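Local structure of alcohol dehydrogenase (Thermus sp., 4CPD) at residues 195-200 against 230-235; 213-218 against 225-230; 172-177 against 182-187. The protein probably catalyses the NAD-dependent interconversion of alcohols and carbonyl compounds, as a zinc-containing alcohol dehydrogenase of the medium-chain reductase family. All coordinates share one frame; numbering follows the deposited sequence.

Interaction 1: residues 195-200 against 230-235. With NAD (nicotinamide-adenine-dinucleotide), chain G.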
# COMPACT_ATOMS: atom_id res chain seq x y z
N LYS A 195 -9.13 20.01 -0.39
CA LYS A 195 -8.13 20.84 0.22
C LYS A 195 -6.75 20.18 0.03
O LYS A 195 -6.59 18.97 0.16
CB LYS A 195 -8.43 21.01 1.69
CG LYS A 195 -7.37 21.84 2.42
CD LYS A 195 -7.65 21.99 3.90
CE LYS A 195 -8.77 22.99 4.16
NZ LYS A 195 -8.78 23.40 5.59
N ILE A 196 -5.74 21.00 -0.27
CA ILE A 196 -4.42 20.54 -0.60
C ILE A 196 -3.44 21.32 0.23
O ILE A 196 -3.54 22.53 0.29
CB ILE A 196 -4.07 20.81 -2.08
CG1 ILE A 196 -5.11 20.19 -3.02
CG2 ILE A 196 -2.66 20.27 -2.40
CD1 ILE A 196 -4.94 20.60 -4.46
N LEU A 197 -2.48 20.63 0.82
CA LEU A 197 -1.47 21.26 1.68
C LEU A 197 -0.07 20.99 1.14
O LEU A 197 0.27 19.85 0.83
CB LEU A 197 -1.57 20.69 3.08
CG LEU A 197 -2.98 20.81 3.63
CD1 LEU A 197 -3.43 19.53 4.30
CD2 LEU A 197 -3.08 21.98 4.58
N ALA A 198 0.74 22.03 1.06
CA ALA A 198 2.07 21.90 0.50
C ALA A 198 3.06 22.19 1.58
O ALA A 198 3.00 23.23 2.20
CB ALA A 198 2.27 22.83 -0.69
N ILE A 199 3.96 21.25 1.81
CA ILE A 199 4.98 21.37 2.81
C ILE A 199 6.30 21.43 2.07
O ILE A 199 6.61 20.54 1.27
CB ILE A 199 4.98 20.17 3.76
CG1 ILE A 199 3.71 20.16 4.62
CG2 ILE A 199 6.20 20.18 4.67
CD1 ILE A 199 2.55 19.42 4.02
N ASP A 200 7.06 22.49 2.33
CA ASP A 200 8.43 22.65 1.84
C ASP A 200 9.17 23.60 2.78
O ASP A 200 8.66 23.93 3.86
CB ASP A 200 8.42 23.18 0.41
CG ASP A 200 9.66 22.82 -0.35
OD1 ASP A 200 10.77 23.14 0.13
OD2 ASP A 200 9.55 22.21 -1.42
N SER A 230 -4.81 20.38 12.11
CA SER A 230 -5.82 21.42 12.36
C SER A 230 -6.59 21.79 11.07
O SER A 230 -7.79 22.07 11.11
CB SER A 230 -5.21 22.66 13.02
OG SER A 230 -3.89 22.91 12.56
N GLU A 231 -5.90 21.76 9.94
CA GLU A 231 -6.55 22.03 8.67
C GLU A 231 -7.49 20.91 8.20
O GLU A 231 -8.30 21.12 7.28
CB GLU A 231 -5.49 22.29 7.61
CG GLU A 231 -4.74 23.60 7.79
CD GLU A 231 -5.60 24.83 7.48
OE1 GLU A 231 -6.65 24.74 6.80
OE2 GLU A 231 -5.21 25.94 7.90
N THR A 232 -7.40 19.73 8.82
CA THR A 232 -8.12 18.54 8.34
C THR A 232 -8.95 17.89 9.44
O THR A 232 -8.89 16.67 9.64
CB THR A 232 -7.11 17.52 7.79
OG1 THR A 232 -6.06 17.33 8.75
CG2 THR A 232 -6.49 18.03 6.50
N ASN A 233 -9.72 18.71 10.16
CA ASN A 233 -10.50 18.27 11.33
C ASN A 233 -9.72 17.56 12.45
O ASN A 233 -10.29 16.73 13.15
CB ASN A 233 -11.62 17.35 10.89
CG ASN A 233 -12.76 18.09 10.28
OD1 ASN A 233 -13.64 18.56 10.99
ND2 ASN A 233 -12.77 18.20 8.96
N ASP A 234 -8.43 17.86 12.61
CA ASP A 234 -7.55 17.13 13.57
C ASP A 234 -7.40 15.61 13.32
O ASP A 234 -6.94 14.88 14.19
CB ASP A 234 -8.03 17.40 15.00
CG ASP A 234 -8.19 18.86 15.26
OD1 ASP A 234 -7.16 19.57 15.23
OD2 ASP A 234 -9.35 19.30 15.42
N GLU A 235 -7.78 15.16 12.13
CA GLU A 235 -7.63 13.79 11.70
C GLU A 235 -6.31 13.64 10.96
O GLU A 235 -5.49 12.79 11.29
CB GLU A 235 -8.76 13.42 10.74
CG GLU A 235 -10.18 13.48 11.32
CD GLU A 235 -11.28 12.98 10.34
OE1 GLU A 235 -11.07 13.04 9.09
OE2 GLU A 235 -12.37 12.53 10.78
PA NAD G . 13.93 18.86 -6.54
O1A NAD G . 14.07 19.94 -7.62
O2A NAD G . 15.15 18.46 -5.72
O5B NAD G . 12.72 19.16 -5.50
C5B NAD G . 12.83 18.77 -4.13
C4B NAD G . 12.04 19.74 -3.26
O4B NAD G . 11.88 19.20 -1.94
C3B NAD G . 12.77 21.08 -3.12
O3B NAD G . 11.89 22.22 -3.25
C2B NAD G . 13.32 21.05 -1.72
O2B NAD G . 13.44 22.36 -1.16
C1B NAD G . 12.27 20.21 -1.02
N9A NAD G . 12.84 19.62 0.20
C8A NAD G . 14.06 19.06 0.29
N7A NAD G . 14.25 18.63 1.56
C5A NAD G . 13.14 18.92 2.28
C6A NAD G . 12.68 18.72 3.67
N6A NAD G . 13.50 18.11 4.54
N1A NAD G . 11.45 19.16 4.04
C2A NAD G . 10.63 19.77 3.16
N3A NAD G . 10.99 19.98 1.87
C4A NAD G . 12.20 19.58 1.38
O3 NAD G . 13.40 17.49 -7.23
PN NAD G . 12.11 17.25 -8.18
O1N NAD G . 12.61 17.52 -9.58
O2N NAD G . 10.85 17.89 -7.59
O5D NAD G . 11.89 15.66 -7.97
C5D NAD G . 11.20 15.25 -6.77
C4D NAD G . 11.66 13.92 -6.17
O4D NAD G . 10.97 12.86 -6.85
C3D NAD G . 13.15 13.64 -6.32
O3D NAD G . 13.59 12.88 -5.18
C2D NAD G . 13.24 12.85 -7.63
O2D NAD G . 14.43 12.04 -7.80
C1D NAD G . 11.95 12.04 -7.52
N1N NAD G . 11.44 11.53 -8.81
C2N NAD G . 10.97 10.28 -8.76
C3N NAD G . 10.46 9.65 -9.88
C7N NAD G . 9.95 8.25 -9.67
O7N NAD G . 9.94 7.44 -10.58
N7N NAD G . 9.49 7.94 -8.45
C4N NAD G . 10.42 10.34 -11.10
C5N NAD G . 10.92 11.65 -11.15
C6N NAD G . 11.43 12.23 -9.97
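Lys-195 and Leu-197 of strand 195-200 face the last turn of helix 224-231 and the turn after it, with CA atoms of Lys-195 and Thr-232 8.4 Å apart and those of Leu-197 and Glu-231 8.7 Å apart. Lys-195 reaches over with its first two torsions extended and a single bend at chi3 (-75°), which brings NZ to Glu-231. There it makes two bonds to one residue: NZ forms a salt bridge with OE1 of Glu-231 at 2.8 Å, nearly in line with the C-O bond, and donates to the backbone O of Glu-231 at 2.9 Å, in the carbonyl plane on a lone pair. The two side chains run roughly perpendicular to each other. Glu-231, bent at chi2, has its other oxygen, OE2, in a salt bridge with Arg-227 one helical turn earlier. Next to the salt bridge, Leu-197 supplies the apolar contact: its CD2 lies 3.9 Å from CB of Glu-231, and CD1 approaches CG2 of Thr-232, whose OG1 turns back to the carbonyl O of Val-228. At the far end of the strand, Asp-200 takes both hydroxyls of the NAD adenosine ribose, O2B on OD1 and O3B on OD2 (3.0 Å), as an acidic residue at the end of the second strand does in many NAD-dependent Rossmann dehydrogenases. The carboxylate of Glu-231 thus lies between two cations, which would be expected to keep it ionised, while the Lys-195 ammonium group meets a carbonyl in the last turn of the helix, whose partial negative charge should add to the attraction.

Interaction 2: residues 213-218 against 225-230; sequences GAIPIN and VRRVRS
This is a strand-to-helix packing contact at the margin of the Rossmann fold, where Ile-217 and Ile-215 of the edge strand 215-218 meet Arg-227 and Val-228 of helix 224-231, the helix that follows in the chain. Within the chain the strand is outermost in the six-stranded parallel sheet, and the helix belongs to the crossover that carries the chain back past strands 195-200 and 171-175 to strand 239-242. The two short segments run nearly antiparallel, at 160°, with axes 9.7 Å apart at closest approach, as expected for a helix lying against a sheet. No hydrogen bond joins them; the contact is made by side chains.

Ile-217 is its apolar centre. With CG1 anti to the carbonyl carbon (chi1 -62°) and the chain extended beyond it, its CD1 is carried to the helix and wedges between two neighbours, 3.7 Å from CG of Arg-227 and 3.7 Å from CG2 of Val-228. It passes Val-228 at about a right angle and Arg-227 at a slant. Val-228 also touches Met-256 of helix 247-256, which joins the contact to the next helix of the domain.

Arg-227 uses its length in two ways. Its aliphatic part packs on Ile-217, and after a bend at chi2 (60°) the side chain crosses Ile-215 at about a right angle, while NH1 forms a salt bridge with OE2 of Glu-231. Pro-216 comes near chiefly through its backbone, whose O is 4.2 Å from NH2 of Arg-227, too far to count as a bond. The same NH2 lies 3.8 Å from CG2 of Ile-215.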
# COMPACT_ATOMS: atom_id res chain seq x y z
N GLY A 213 -3.11 26.57 -5.70
CA GLY A 213 -4.31 26.40 -4.91
C GLY A 213 -4.08 25.72 -3.58
O GLY A 213 -5.03 25.36 -2.93
N ALA A 214 -2.82 25.53 -3.17
CA ALA A 214 -2.54 24.85 -1.92
C ALA A 214 -2.36 25.82 -0.78
O ALA A 214 -1.98 26.98 -0.99
CB ALA A 214 -1.29 23.99 -2.07
N ILE A 215 -2.61 25.33 0.42
CA ILE A 215 -2.21 26.00 1.66
C ILE A 215 -0.74 25.68 1.95
O ILE A 215 -0.41 24.54 2.29
CB ILE A 215 -3.07 25.52 2.82
CG1 ILE A 215 -4.52 25.94 2.59
CG2 ILE A 215 -2.55 26.05 4.13
CD1 ILE A 215 -5.52 25.34 3.56
N PRO A 216 0.15 26.68 1.84
CA PRO A 216 1.58 26.45 2.02
C PRO A 216 1.91 26.36 3.48
O PRO A 216 1.23 26.99 4.30
CB PRO A 216 2.20 27.71 1.42
CG PRO A 216 1.20 28.76 1.75
CD PRO A 216 -0.15 28.11 1.68
N ILE A 217 2.93 25.56 3.78
CA ILE A 217 3.36 25.30 5.15
C ILE A 217 4.89 25.18 5.15
O ILE A 217 5.45 24.27 4.54
CB ILE A 217 2.78 23.97 5.69
CG1 ILE A 217 1.24 24.04 5.74
CG2 ILE A 217 3.35 23.65 7.06
CD1 ILE A 217 0.56 22.76 6.20
N ASN A 218 5.56 26.11 5.83
CA ASN A 218 7.02 26.07 5.92
C ASN A 218 7.48 25.19 7.08
O ASN A 218 7.23 25.51 8.25
CB ASN A 218 7.60 27.48 6.05
CG ASN A 218 9.05 27.56 5.62
OD1 ASN A 218 9.87 26.73 6.02
ND2 ASN A 218 9.38 28.54 4.78
N VAL A 225 3.02 18.85 11.05
CA VAL A 225 2.06 17.85 11.47
C VAL A 225 0.90 18.49 12.23
O VAL A 225 -0.24 18.18 11.93
CB VAL A 225 2.71 16.75 12.33
CG1 VAL A 225 1.66 15.77 12.84
CG2 VAL A 225 3.79 16.01 11.54
N ARG A 226 1.22 19.35 13.21
CA ARG A 226 0.21 20.07 14.03
C ARG A 226 -0.73 20.88 13.14
O ARG A 226 -1.95 20.87 13.27
CB ARG A 226 0.91 21.03 15.01
N ARG A 227 -0.11 21.54 12.17
CA ARG A 227 -0.76 22.43 11.25
C ARG A 227 -1.67 21.68 10.26
O ARG A 227 -2.84 22.03 10.05
CB ARG A 227 0.37 23.18 10.54
CG ARG A 227 -0.03 24.22 9.53
CD ARG A 227 -0.87 25.38 10.08
NE ARG A 227 -0.77 26.44 9.07
CZ ARG A 227 -1.75 26.86 8.27
NH1 ARG A 227 -2.99 26.40 8.38
NH2 ARG A 227 -1.49 27.80 7.36
N VAL A 228 -1.12 20.65 9.64
CA VAL A 228 -1.87 19.80 8.73
C VAL A 228 -3.09 19.21 9.44
O VAL A 228 -4.19 19.08 8.88
CB VAL A 228 -0.98 18.67 8.14
CG1 VAL A 228 -1.81 17.58 7.49
CG2 VAL A 228 0.02 19.22 7.12
N ARG A 229 -2.91 18.83 10.69
CA ARG A 229 -4.00 18.19 11.40
C ARG A 229 -5.15 19.17 11.66
O ARG A 229 -6.31 18.83 11.41
CB ARG A 229 -3.51 17.53 12.68
CG ARG A 229 -2.86 16.18 12.42
CD ARG A 229 -2.58 15.41 13.69
NE ARG A 229 -1.72 14.25 13.42
CZ ARG A 229 -0.92 13.66 14.32
NH1 ARG A 229 -0.85 14.10 15.58
NH2 ARG A 229 -0.18 12.62 13.96
N SER A 230 -4.81 20.38 12.11
CA SER A 230 -5.82 21.42 12.36
C SER A 230 -6.59 21.79 11.07
O SER A 230 -7.79 22.07 11.11
CB SER A 230 -5.21 22.66 13.02
OG SER A 230 -3.89 22.91 12.56

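Interaction 3: residues 172-177 against 182-187; sequences VAVIGA and LMAIEV
The first strand-loop-helix unit of the Rossmann fold holds this contact: strand 171-175 leads through a glycine-rich loop of the GxGxxG type into helix 179-190, and Val-174 and Ala-177 meet the first turns of that helix. All five touching residues are buried. Val-174 points into the helix from the sheet, its CA 7.1 Å from that of Ile-185, and its two methyls divide between neighbouring residues. CG1, anti to the backbone N (chi1 -179°), lies 4.2 Å from CB of Ala-184, while CG2 lies 4.2 Å from CG1 of Ile-185. Ile-185 also reaches the next helix, touching Ala-209 and Leu-212 of helix 203-212.

Beyond the strand the chain turns at Gly-176, whose backbone angles (108°/112°) differ from those of the strand and which touches NAD. Ala-177 then brings the loop back beside the helix, its CA 5.5 Å from that of Leu-182. The meeting here is of a backbone carbonyl with a branched side chain: O of Ala-177 lies 3.3 Å from CG of Leu-182, with CD1 and CD2 also close to it. Leu-182 in turn packs on Leu-212, so both Leu-182 and Ile-185 meet helix 203-212.

Polar chemistry enters on the loop side. The amide N of Ala-177 donates to OD2 of Asp-200, tying the loop to the carboxylate that binds the adenosine ribose, and N of Val-180, just before the contact's helical segment, bonds NAD directly. The contact itself is wholly apolar apart from that one carbonyl, so the helix is seated on the strand by van der Waals packing, while N of Ala-177 and N of Val-180 bond to Asp-200 and NAD, respectively.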
# COMPACT_ATOMS: atom_id res chain seq x y z
N VAL A 172 -5.51 16.31 0.69
CA VAL A 172 -4.23 15.79 0.28
C VAL A 172 -3.10 16.62 0.84
O VAL A 172 -3.14 17.84 0.73
CB VAL A 172 -4.11 15.86 -1.25
CG1 VAL A 172 -2.87 15.13 -1.73
CG2 VAL A 172 -5.33 15.27 -1.90
N ALA A 173 -2.07 15.98 1.38
CA ALA A 173 -0.86 16.71 1.71
C ALA A 173 0.25 16.31 0.76
O ALA A 173 0.44 15.14 0.50
CB ALA A 173 -0.45 16.43 3.14
N VAL A 174 1.00 17.29 0.25
CA VAL A 174 2.12 17.01 -0.66
C VAL A 174 3.37 17.52 0.00
O VAL A 174 3.46 18.69 0.34
CB VAL A 174 1.97 17.74 -2.00
CG1 VAL A 174 3.13 17.43 -2.92
CG2 VAL A 174 0.65 17.38 -2.64
N ILE A 175 4.35 16.64 0.18
CA ILE A 175 5.58 17.00 0.87
C ILE A 175 6.65 17.15 -0.20
O ILE A 175 7.04 16.17 -0.85
CB ILE A 175 5.98 15.94 1.92
CG1 ILE A 175 4.97 15.93 3.08
CG2 ILE A 175 7.36 16.21 2.49
CD1 ILE A 175 5.02 14.68 3.93
N GLY A 176 7.11 18.38 -0.37
CA GLY A 176 8.01 18.73 -1.45
C GLY A 176 7.27 19.55 -2.49
O GLY A 176 6.38 19.06 -3.17
N ALA A 177 7.65 20.82 -2.59
CA ALA A 177 7.09 21.74 -3.57
C ALA A 177 8.05 22.02 -4.74
O ALA A 177 7.94 23.03 -5.40
CB ALA A 177 6.71 23.05 -2.90
N LEU A 182 4.76 20.17 -7.42
CA LEU A 182 3.92 21.18 -8.07
C LEU A 182 3.01 20.53 -9.08
O LEU A 182 1.87 20.95 -9.21
CB LEU A 182 4.77 22.27 -8.72
CG LEU A 182 5.56 23.08 -7.67
CD1 LEU A 182 6.65 23.92 -8.36
CD2 LEU A 182 4.65 23.98 -6.84
N MET A 183 3.48 19.50 -9.78
CA MET A 183 2.58 18.73 -10.66
C MET A 183 1.46 18.10 -9.82
O MET A 183 0.26 18.12 -10.18
CB MET A 183 3.32 17.63 -11.40
CG MET A 183 4.47 18.07 -12.29
SD MET A 183 4.02 18.98 -13.78
CE MET A 183 4.39 20.64 -13.21
N ALA A 184 1.84 17.53 -8.68
CA ALA A 184 0.89 16.86 -7.83
C ALA A 184 -0.18 17.81 -7.37
O ALA A 184 -1.38 17.49 -7.42
CB ALA A 184 1.60 16.25 -6.62
N ILE A 185 0.24 18.99 -6.92
CA ILE A 185 -0.72 20.00 -6.49
C ILE A 185 -1.75 20.31 -7.57
O ILE A 185 -2.95 20.22 -7.35
CB ILE A 185 -0.03 21.28 -6.06
CG1 ILE A 185 0.71 21.04 -4.76
CG2 ILE A 185 -1.04 22.38 -5.82
CD1 ILE A 185 1.75 22.10 -4.46
N GLU A 186 -1.29 20.66 -8.76
CA GLU A 186 -2.19 20.99 -9.86
C GLU A 186 -3.13 19.83 -10.12
O GLU A 186 -4.31 20.04 -10.25
CB GLU A 186 -1.40 21.32 -11.12
CG GLU A 186 -2.18 22.09 -12.18
CD GLU A 186 -1.35 22.46 -13.41
OE1 GLU A 186 -0.10 22.36 -13.39
OE2 GLU A 186 -1.94 22.87 -14.41
N VAL A 187 -2.60 18.61 -10.22
CA VAL A 187 -3.40 17.43 -10.55
C VAL A 187 -4.44 17.24 -9.47
O VAL A 187 -5.63 17.03 -9.76
CB VAL A 187 -2.56 16.14 -10.62
CG1 VAL A 187 -3.46 14.91 -10.72
CG2 VAL A 187 -1.59 16.18 -11.79

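In the fold
All three contacts belong to the NAD-binding Rossmann domain and share its parallel sheet, in which strands 215-218, 195-200 and 171-175 lie side by side. Interaction 3 comes first along the chain and closes before interaction 1 opens; interaction 2 is nested inside the loop that interaction 1 closes. Interactions 1 and 2 have centres about 4 Å apart and share Ser-230 and helix 224-231, whereas the centre of interaction 3 lies about 12 Å from each. A probable hydrogen bond from Val-174 N to Leu-197 O (2.7 Å) joins interactions 1 and 3, and one from Ile-215 N to Ile-196 O joins 1 and 2. Together they pack helices on three adjacent strands, with strand 195-200, ending in the ribose-binding Asp-200, in the middle.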